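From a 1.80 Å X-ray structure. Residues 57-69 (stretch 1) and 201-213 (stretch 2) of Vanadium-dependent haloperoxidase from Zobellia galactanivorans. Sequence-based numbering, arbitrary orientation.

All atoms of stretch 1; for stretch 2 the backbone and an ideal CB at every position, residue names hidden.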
ATOM      1  N   PHE A  57      12.453   1.947   2.786  1.00 16.70           N
ATOM      2  CA  PHE A  57      11.381   2.742   2.195  1.00 16.60           C
ATOM      3  C   PHE A  57      10.291   3.092   3.179  1.00 15.35           C
ATOM      4  O   PHE A  57       9.788   2.268   3.913  1.00 17.96           O
ATOM      5  CB  PHE A  57      10.875   2.067   0.942  1.00 16.46           C
ATOM      6  CG  PHE A  57      11.808   2.227  -0.227  1.00 16.52           C
ATOM      7  CD1 PHE A  57      11.869   3.422  -0.916  1.00 18.48           C
ATOM      8  CD2 PHE A  57      12.680   1.210  -0.613  1.00 17.87           C
ATOM      9  CE1 PHE A  57      12.770   3.641  -1.968  1.00 20.09           C
ATOM     10  CE2 PHE A  57      13.546   1.398  -1.651  1.00 18.25           C
ATOM     11  CZ  PHE A  57      13.594   2.598  -2.355  1.00 20.38           C
ATOM     12  N   SER A  58       9.772   4.302   3.077  1.00 14.36           N
ATOM     13  CA  SER A  58       8.678   4.746   3.954  1.00 13.86           C
ATOM     14  C   SER A  58       7.287   4.273   3.447  1.00 11.65           C
ATOM     15  O   SER A  58       7.150   3.893   2.282  1.00 12.76           O
ATOM     16  CB  SER A  58       8.641   6.268   4.004  1.00 14.04           C
ATOM     17  OG  SER A  58       8.286   6.821   2.728  1.00 14.30           O
ATOM     18  N   PRO A  59       6.238   4.330   4.302  1.00 12.17           N
ATOM     19  CA  PRO A  59       4.919   3.850   3.850  1.00 13.35           C
ATOM     20  C   PRO A  59       4.353   4.443   2.562  1.00 13.12           C
ATOM     21  O   PRO A  59       3.981   3.683   1.632  1.00 12.75           O
ATOM     22  CB  PRO A  59       4.000   4.044   5.070  1.00 14.48           C
ATOM     23  CG  PRO A  59       4.960   3.922   6.225  1.00 14.78           C
ATOM     24  CD  PRO A  59       6.275   4.528   5.757  1.00 13.10           C
ATOM     25  N   PRO A  60       4.402   5.761   2.402  1.00 12.14           N
ATOM     26  CA  PRO A  60       3.892   6.267   1.129  1.00 11.64           C
ATOM     27  C   PRO A  60       4.719   5.875  -0.100  1.00 11.28           C
ATOM     28  O   PRO A  60       4.142   5.555  -1.157  1.00 11.75           O
ATOM     29  CB  PRO A  60       3.923   7.826   1.286  1.00 11.99           C
ATOM     30  CG  PRO A  60       4.613   8.087   2.598  1.00 12.77           C
ATOM     31  CD  PRO A  60       4.754   6.820   3.371  1.00 12.91           C
ATOM     32  N   VAL A  61       6.040   5.882   0.032  1.00 11.41           N
ATOM     33  CA  VAL A  61       6.944   5.557  -1.106  1.00 11.43           C
ATOM     34  C   VAL A  61       6.760   4.067  -1.521  1.00 11.78           C
ATOM     35  O   VAL A  61       6.747   3.741  -2.723  1.00 10.99           O
ATOM     36  CB  VAL A  61       8.427   5.859  -0.776  1.00 13.63           C
ATOM     37  CG1 VAL A  61       9.322   5.350  -1.889  1.00 14.78           C
ATOM     38  CG2 VAL A  61       8.597   7.351  -0.611  1.00 14.04           C
ATOM     39  N   ALA A  62       6.530   3.187  -0.534  1.00 11.67           N
ATOM     40  CA  ALA A  62       6.263   1.767  -0.786  1.00 13.64           C
ATOM     41  C   ALA A  62       5.045   1.577  -1.698  1.00 12.87           C
ATOM     42  O   ALA A  62       5.045   0.717  -2.556  1.00 12.40           O
ATOM     43  CB  ALA A  62       6.059   1.044   0.551  1.00 13.46           C
ATOM     44  N   SER A  63       4.019   2.443  -1.578  1.00 12.08           N
ATOM     45  CA  SER A  63       2.799   2.289  -2.366  1.00 12.44           C
ATOM     46  C   SER A  63       3.028   2.558  -3.847  1.00 11.21           C
ATOM     47  O   SER A  63       2.455   1.945  -4.739  1.00 11.25           O
ATOM     48  CB  SER A  63       1.650   3.147  -1.832  1.00 12.70           C
ATOM     49  OG  SER A  63       1.939   4.522  -1.984  1.00 12.30           O
ATOM     50  N   ARG A  64       3.992   3.421  -4.104  1.00 11.36           N
ATOM     51  CA  ARG A  64       4.344   3.789  -5.469  1.00 11.94           C
ATOM     52  C   ARG A  64       5.121   2.590  -6.127  1.00 11.62           C
ATOM     53  O   ARG A  64       4.955   2.236  -7.286  1.00 11.05           O
ATOM     54  CB  ARG A  64       5.188   5.054  -5.434  1.00 13.35           C
ATOM     55  CG  ARG A  64       5.725   5.524  -6.772  1.00 14.30           C
ATOM     56  CD  ARG A  64       6.443   6.903  -6.685  1.00 12.77           C
ATOM     57  NE  ARG A  64       6.911   7.317  -7.992  1.00 13.05           N
ATOM     58  CZ  ARG A  64       8.042   7.039  -8.577  1.00 13.73           C
ATOM     59  NH1 ARG A  64       8.970   6.280  -7.987  1.00 15.37           N
ATOM     60  NH2 ARG A  64       8.250   7.540  -9.759  1.00 15.03           N
ATOM     61  N   ILE A  65       5.987   1.964  -5.349  1.00 11.14           N
ATOM     62  CA  ILE A  65       6.776   0.754  -5.756  1.00 12.04           C
ATOM     63  C   ILE A  65       5.877  -0.432  -6.134  1.00 11.10           C
ATOM     64  O   ILE A  65       6.148  -1.127  -7.080  1.00 10.92           O
ATOM     65  CB  ILE A  65       7.759   0.389  -4.641  1.00 13.06           C
ATOM     66  CG1 ILE A  65       8.801   1.532  -4.518  1.00 15.68           C
ATOM     67  CG2 ILE A  65       8.492  -0.900  -5.013  1.00 13.43           C
ATOM     68  CD1 ILE A  65       9.708   1.406  -3.315  1.00 19.51           C
ATOM     69  N   PHE A  66       4.763  -0.648  -5.418  1.00 10.66           N
ATOM     70  CA  PHE A  66       3.810  -1.699  -5.748  1.00 10.62           C
ATOM     71  C   PHE A  66       2.978  -1.381  -6.983  1.00 10.28           C
ATOM     72  O   PHE A  66       2.747  -2.267  -7.773  1.00 10.93           O
ATOM     73  CB  PHE A  66       2.855  -1.964  -4.575  1.00 10.83           C
ATOM     74  CG  PHE A  66       3.500  -2.694  -3.455  1.00 11.02           C
ATOM     75  CD1 PHE A  66       4.096  -3.903  -3.657  1.00 12.17           C
ATOM     76  CD2 PHE A  66       3.418  -2.197  -2.176  1.00 11.59           C
ATOM     77  CE1 PHE A  66       4.667  -4.579  -2.601  1.00 11.46           C
ATOM     78  CE2 PHE A  66       4.024  -2.827  -1.115  1.00 12.24           C
ATOM     79  CZ  PHE A  66       4.658  -4.034  -1.331  1.00 11.84           C
ATOM     80  N   ALA A  67       2.572  -0.129  -7.176  1.00  9.29           N
ATOM     81  CA  ALA A  67       1.616   0.184  -8.212  1.00  9.10           C
ATOM     82  C   ALA A  67       2.081   0.134  -9.649  1.00  9.00           C
ATOM     83  O   ALA A  67       1.435  -0.502 -10.477  1.00 10.81           O
ATOM     84  CB  ALA A  67       0.998   1.549  -7.981  1.00 10.15           C
ATOM     85  N   TYR A  68       3.199   0.787  -9.948  1.00  9.07           N
ATOM     86  CA  TYR A  68       3.660   0.883 -11.301  1.00  8.82           C
ATOM     87  C   TYR A  68       3.975  -0.488 -11.974  1.00  9.45           C
ATOM     88  O   TYR A  68       3.599  -0.710 -13.125  1.00  8.46           O
ATOM     89  CB  TYR A  68       4.855   1.803 -11.458  1.00  9.29           C
ATOM     90  CG  TYR A  68       4.435   3.255 -11.450  1.00  9.37           C
ATOM     91  CD1 TYR A  68       3.752   3.830 -12.553  1.00  9.28           C
ATOM     92  CD2 TYR A  68       4.757   4.048 -10.401  1.00 10.36           C
ATOM     93  CE1 TYR A  68       3.397   5.192 -12.565  1.00 10.79           C
ATOM     94  CE2 TYR A  68       4.370   5.401 -10.360  1.00 12.56           C
ATOM     95  CZ  TYR A  68       3.719   5.977 -11.445  1.00 12.69           C
ATOM     96  OH  TYR A  68       3.401   7.291 -11.421  1.00 13.44           O
ATOM     97  N   PRO A  69       4.673  -1.384 -11.295  1.00  8.67           N
ATOM     98  CA  PRO A  69       4.944  -2.657 -11.926  1.00  9.15           C
ATOM     99  C   PRO A  69       3.667  -3.488 -12.177  1.00  8.74           C
ATOM    100  O   PRO A  69       3.555  -4.163 -13.198  1.00  7.78           O
ATOM    101  CB  PRO A  69       5.857  -3.331 -10.935  1.00  9.65           C
ATOM    102  CG  PRO A  69       6.538  -2.187 -10.200  1.00 10.78           C
ATOM    103  CD  PRO A  69       5.376  -1.280  -9.979  1.00  8.67           C
ATOM    104  N   UNK A 201       9.601  15.013   9.775  1.00 13.03           N
ATOM    105  CA  UNK A 201       8.405  14.424   9.199  1.00 12.15           C
ATOM    106  C   UNK A 201       8.680  13.749   7.857  1.00 12.10           C
ATOM    107  O   UNK A 201       9.307  14.329   6.948  1.00 11.90           O
ATOM    108  CB  UNK A 201       7.328  15.497   9.030  1.00 12.15           C
ATOM    109  N   UNK A 202       8.156  12.555   7.681  1.00 12.51           N
ATOM    110  CA  UNK A 202       8.293  11.814   6.406  1.00 11.83           C
ATOM    111  C   UNK A 202       7.462  12.400   5.321  1.00 10.97           C
ATOM    112  O   UNK A 202       6.254  12.607   5.457  1.00  9.57           O
ATOM    113  CB  UNK A 202       7.909  10.344   6.584  1.00 11.83           C
ATOM    114  N   UNK A 203       8.091  12.601   4.168  1.00 10.88           N
ATOM    115  CA  UNK A 203       7.359  12.916   2.910  1.00 12.30           C
ATOM    116  C   UNK A 203       6.324  14.096   2.951  1.00 12.10           C
ATOM    117  O   UNK A 203       5.214  13.965   2.551  1.00 10.65           O
ATOM    118  CB  UNK A 203       6.613  11.652   2.477  1.00 12.30           C
ATOM    119  N   UNK A 204       6.774  15.257   3.364  1.00 10.64           N
ATOM    120  CA  UNK A 204       5.909  16.423   3.504  1.00 10.57           C
ATOM    121  C   UNK A 204       5.218  16.789   2.218  1.00 10.63           C
ATOM    122  O   UNK A 204       4.141  17.403   2.203  1.00 10.23           O
ATOM    123  CB  UNK A 204       6.715  17.622   4.006  1.00 10.57           C
ATOM    124  N   UNK A 205       5.905  16.511   1.105  1.00 10.69           N
ATOM    125  CA  UNK A 205       5.384  16.785  -0.225  1.00 11.85           C
ATOM    126  C   UNK A 205       4.842  15.621  -0.969  1.00 10.10           C
ATOM    127  O   UNK A 205       4.746  15.686  -2.194  1.00  9.74           O
ATOM    128  CB  UNK A 205       6.481  17.422  -1.080  1.00 11.85           C
ATOM    129  N   UNK A 206       4.393  14.572  -0.303  1.00  9.65           N
ATOM    130  CA  UNK A 206       3.783  13.446  -1.033  1.00  9.19           C
ATOM    131  C   UNK A 206       2.537  13.897  -1.751  1.00  9.39           C
ATOM    132  O   UNK A 206       2.234  13.334  -2.814  1.00  9.66           O
ATOM    133  CB  UNK A 206       3.449  12.292  -0.085  1.00  9.19           C
ATOM    134  N   UNK A 207       1.858  14.987  -1.290  1.00  9.28           N
ATOM    135  CA  UNK A 207       0.753  15.535  -2.016  1.00 10.53           C
ATOM    136  C   UNK A 207       1.065  16.155  -3.356  1.00 10.40           C
ATOM    137  O   UNK A 207       0.139  16.574  -4.059  1.00 11.96           O
ATOM    138  CB  UNK A 207       0.070  16.586  -1.138  1.00 10.53           C
ATOM    139  N   UNK A 208       2.349  16.228  -3.693  1.00 10.21           N
ATOM    140  CA  UNK A 208       2.759  16.763  -5.004  1.00 12.15           C
ATOM    141  C   UNK A 208       3.072  15.679  -6.026  1.00 11.18           C
ATOM    142  O   UNK A 208       3.441  16.010  -7.154  1.00 12.54           O
ATOM    143  CB  UNK A 208       3.987  17.661  -4.837  1.00 12.15           C
ATOM    144  N   UNK A 209       2.874  14.421  -5.663  1.00 11.82           N
ATOM    145  CA  UNK A 209       3.048  13.278  -6.601  1.00 10.95           C
ATOM    146  C   UNK A 209       1.769  13.242  -7.460  1.00 11.00           C
ATOM    147  O   UNK A 209       0.659  13.458  -6.980  1.00 11.02           O
ATOM    148  CB  UNK A 209       3.270  11.955  -5.865  1.00 10.95           C
ATOM    149  N   UNK A 210       1.903  12.944  -8.742  1.00  9.91           N
ATOM    150  CA  UNK A 210       0.756  12.702  -9.598  1.00 10.12           C
ATOM    151  C   UNK A 210      -0.107  11.574  -9.128  1.00  9.78           C
ATOM    152  O   UNK A 210       0.351  10.429  -9.078  1.00 10.75           O
ATOM    153  CB  UNK A 210       1.219  12.418 -11.028  1.00 10.12           C
ATOM    154  N   UNK A 211      -1.380  11.831  -8.796  1.00  9.85           N
ATOM    155  CA  UNK A 211      -2.208  10.678  -8.477  1.00 10.97           C
ATOM    156  C   UNK A 211      -2.563   9.825  -9.703  1.00 10.80           C
ATOM    157  O   UNK A 211      -2.513  10.309 -10.866  1.00 11.55           O
ATOM    158  CB  UNK A 211      -3.493  11.151  -7.793  1.00 10.97           C
ATOM    159  N   UNK A 212      -2.822   8.548  -9.505  1.00 11.99           N
ATOM    160  CA  UNK A 212      -3.287   7.685 -10.619  1.00 13.27           C
ATOM    161  C   UNK A 212      -4.686   7.943 -11.102  1.00 12.66           C
ATOM    162  O   UNK A 212      -4.940   7.959 -12.314  1.00 12.48           O
ATOM    163  CB  UNK A 212      -3.202   6.216 -10.199  1.00 13.27           C
ATOM    164  N   UNK A 213      -5.637   8.100 -10.169  1.00 11.67           N
ATOM    165  CA  UNK A 213      -7.091   8.168 -10.477  1.00 13.36           C
ATOM    166  C   UNK A 213      -7.746   9.479  -9.985  1.00 12.97           C
ATOM    167  O   UNK A 213      -8.727  10.029 -10.562  1.00 14.98           O
ATOM    168  CB  UNK A 213      -7.810   6.977  -9.840  1.00 13.36           C
TER

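Position 201 has nothing of stretch 1 within 5.5 Å of its ideal CB, leaving the choice open; it is Gly201.

At 202 CA-to-CB points toward stretch 1, and the ideal CB lies 4.9 Å from Ser58 CB. That gap suits a medium aliphatic chain. Ile202 CG2 packs 3.6 Å from Ser58 CB.

Position 203 has phi/psi of 52/55, a left-handed conformation favourable to Gly, Asn or Asp. Its ideal CB is 4.1 Å from Pro60 CG and 5.1 Å from Ser58 OG, so a chain with an aliphatic stem and a polar end would also fit. It is Glu203: CG lies 4.2 Å from Pro60 CG, and water 1 hydrogen-bonds to both Glu203 OE2 and Ser58 OG, at 2.7 Å each.

Positions 204 and 205, inner in a type I turn, are out of reach; the phi of -58 at 204 is compatible with proline. They are Pro204 and His205.

At 206 CA-to-CB points toward stretch 1, with the ideal CB 4.7 Å from Pro60 CB. Pro60, Val61 and the Arg64 stem offer a largely apolar surface, with Ser63 OG as a polar spot. Leucine, methionine or an aromatic could suit. Trp206 covers the most: Pro60 CB sits 3.5 Å from the centroid of the Trp206 five-membered ring, 6° off its normal, a CH-pi contact, and Val61 CG2 is 3.7 Å from Trp206 CZ3. Water 2 accepts from Trp206 NE1 and donates to Ser63 OG, both at 2.9 Å.

Positions 207 and 208 are beyond reach; they are Asn207 and Lys208.

At 209 CA-to-CB points toward stretch 1, but nothing lies within 5.5 Å of the ideal CB; a branched aliphatic would be reasonable. The nearest approach of Ile209 is 5.0 Å, from Ile209 CG2 to Arg64 CD, so it makes no contact.

At 210 CA-to-CB runs sideways, so only a long chain could reach the Tyr68 hydroxyl. Lysine, glutamine or arginine would be candidates. Arg210 NH2 donates a weak hydrogen bond to Tyr68 OH (2.9 Å, 127°), and water 3 donates to Tyr68 OH while accepting from Arg210 NE.

Position 211 points away; it is Pro211.

At 212 CA-to-CB points toward Ala67 and Tyr68, across a gap that a large apolar chain could span. Phe212 brings CZ to 3.7 Å from Ala67 CB and CE1 to 3.5 Å from Tyr68 CE1, over one face of the Tyr68 ring; the ring planes meet obliquely at 56°.

Position 213 is out of reach; it is Val213.

Stretch 2, residues 201-213: GIEPHWNKIRPFV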
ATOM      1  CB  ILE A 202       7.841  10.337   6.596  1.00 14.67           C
ATOM      2  CG1 ILE A 202       8.710   9.721   7.691  1.00 18.80           C
ATOM      3  CG2 ILE A 202       7.797   9.546   5.301  1.00 15.37           C
ATOM      4  CD1 ILE A 202      10.190   9.576   7.447  1.00 23.06           C
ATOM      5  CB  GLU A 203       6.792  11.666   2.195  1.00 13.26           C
ATOM      6  CG  GLU A 203       7.816  10.627   1.787  1.00 13.41           C
ATOM      7  CD  GLU A 203       8.811  11.094   0.702  1.00 15.19           C
ATOM      8  OE1 GLU A 203       8.575  12.091  -0.070  1.00 14.42           O
ATOM      9  OE2 GLU A 203       9.850  10.427   0.550  1.00 16.81           O
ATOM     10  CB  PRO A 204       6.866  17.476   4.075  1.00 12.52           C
ATOM     11  CG  PRO A 204       8.280  16.991   3.623  1.00 13.56           C
ATOM     12  CD  PRO A 204       8.189  15.514   3.748  1.00 12.97           C
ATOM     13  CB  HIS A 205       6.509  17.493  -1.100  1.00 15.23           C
ATOM     14  CG  HIS A 205       7.039  18.728  -0.427  1.00 19.50           C
ATOM     15  ND1 HIS A 205       6.237  19.823  -0.198  1.00 24.12           N
ATOM     16  CD2 HIS A 205       8.235  19.000   0.148  1.00 20.62           C
ATOM     17  CE1 HIS A 205       6.947  20.758   0.426  1.00 25.30           C
ATOM     18  NE2 HIS A 205       8.166  20.298   0.615  1.00 23.24           N
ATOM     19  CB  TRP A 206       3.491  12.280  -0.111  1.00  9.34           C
ATOM     20  CG  TRP A 206       3.406  10.987  -0.789  1.00  8.38           C
ATOM     21  CD1 TRP A 206       2.291  10.232  -1.008  1.00  9.24           C
ATOM     22  CD2 TRP A 206       4.475  10.360  -1.489  1.00  8.41           C
ATOM     23  NE1 TRP A 206       2.611   9.109  -1.774  1.00  9.49           N
ATOM     24  CE2 TRP A 206       3.950   9.208  -2.118  1.00  9.11           C
ATOM     25  CE3 TRP A 206       5.853  10.696  -1.697  1.00  9.00           C
ATOM     26  CZ2 TRP A 206       4.758   8.354  -2.860  1.00  9.01           C
ATOM     27  CZ3 TRP A 206       6.639   9.853  -2.458  1.00  9.44           C
ATOM     28  CH2 TRP A 206       6.082   8.732  -3.073  1.00  9.76           C
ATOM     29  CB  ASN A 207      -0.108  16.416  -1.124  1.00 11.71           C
ATOM     30  CG  ASN A 207       0.531  17.672  -0.761  1.00 12.76           C
ATOM     31  OD1 ASN A 207       1.752  17.861  -0.989  1.00 11.33           O
ATOM     32  ND2 ASN A 207      -0.266  18.589  -0.140  1.00 14.53           N
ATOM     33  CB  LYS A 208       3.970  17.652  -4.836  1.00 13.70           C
ATOM     34  CG  LYS A 208       3.735  18.798  -3.916  1.00 16.01           C
ATOM     35  CD  LYS A 208       2.755  19.779  -4.405  1.00 23.45           C
ATOM     36  CE  LYS A 208       2.635  20.969  -3.415  1.00 29.84           C
ATOM     37  NZ  LYS A 208       1.186  21.193  -3.060  1.00 31.68           N
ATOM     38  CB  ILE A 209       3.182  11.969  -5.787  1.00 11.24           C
ATOM     39  CG1 ILE A 209       4.414  12.028  -4.821  1.00 11.52           C
ATOM     40  CG2 ILE A 209       3.266  10.809  -6.794  1.00 13.23           C
ATOM     41  CD1 ILE A 209       5.725  12.169  -5.548  1.00 12.16           C
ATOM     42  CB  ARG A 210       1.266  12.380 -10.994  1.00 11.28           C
ATOM     43  CG  ARG A 210       0.144  12.265 -12.075  1.00 10.85           C
ATOM     44  CD  ARG A 210       0.659  11.758 -13.376  1.00 11.99           C
ATOM     45  NE  ARG A 210       1.311  10.445 -13.231  1.00 11.77           N
ATOM     46  CZ  ARG A 210       2.268   9.971 -14.000  1.00 12.10           C
ATOM     47  NH1 ARG A 210       2.725  10.648 -15.027  1.00 11.96           N
ATOM     48  NH2 ARG A 210       2.705   8.779 -13.793  1.00 11.29           N
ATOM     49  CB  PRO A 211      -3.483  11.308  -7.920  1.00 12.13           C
ATOM     50  CG  PRO A 211      -3.315  12.761  -7.930  1.00 12.50           C
ATOM     51  CD  PRO A 211      -2.108  13.093  -8.770  1.00 12.18           C
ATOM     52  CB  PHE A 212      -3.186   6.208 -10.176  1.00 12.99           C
ATOM     53  CG  PHE A 212      -1.790   5.689 -10.092  1.00 12.70           C
ATOM     54  CD1 PHE A 212      -1.051   5.392 -11.244  1.00 15.09           C
ATOM     55  CD2 PHE A 212      -1.149   5.526  -8.874  1.00 16.79           C
ATOM     56  CE1 PHE A 212       0.232   4.864 -11.131  1.00 13.52           C
ATOM     57  CE2 PHE A 212       0.182   5.068  -8.775  1.00 16.89           C
ATOM     58  CZ  PHE A 212       0.838   4.653  -9.935  1.00 15.01           C
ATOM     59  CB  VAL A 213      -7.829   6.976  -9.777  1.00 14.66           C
ATOM     60  CG1 VAL A 213      -9.226   6.836 -10.283  1.00 17.45           C
ATOM     61  CG2 VAL A 213      -7.093   5.641  -9.943  1.00 16.11           C
TER
HETATM   62  O   HOH W   1      10.347   8.507   2.310  1.00 16.44           O
HETATM   63  O   HOH W   2       1.312   7.036  -3.311  1.00 11.15           O
HETATM   64  O   HOH W   3       0.623   8.638 -11.172  1.00 18.43           O
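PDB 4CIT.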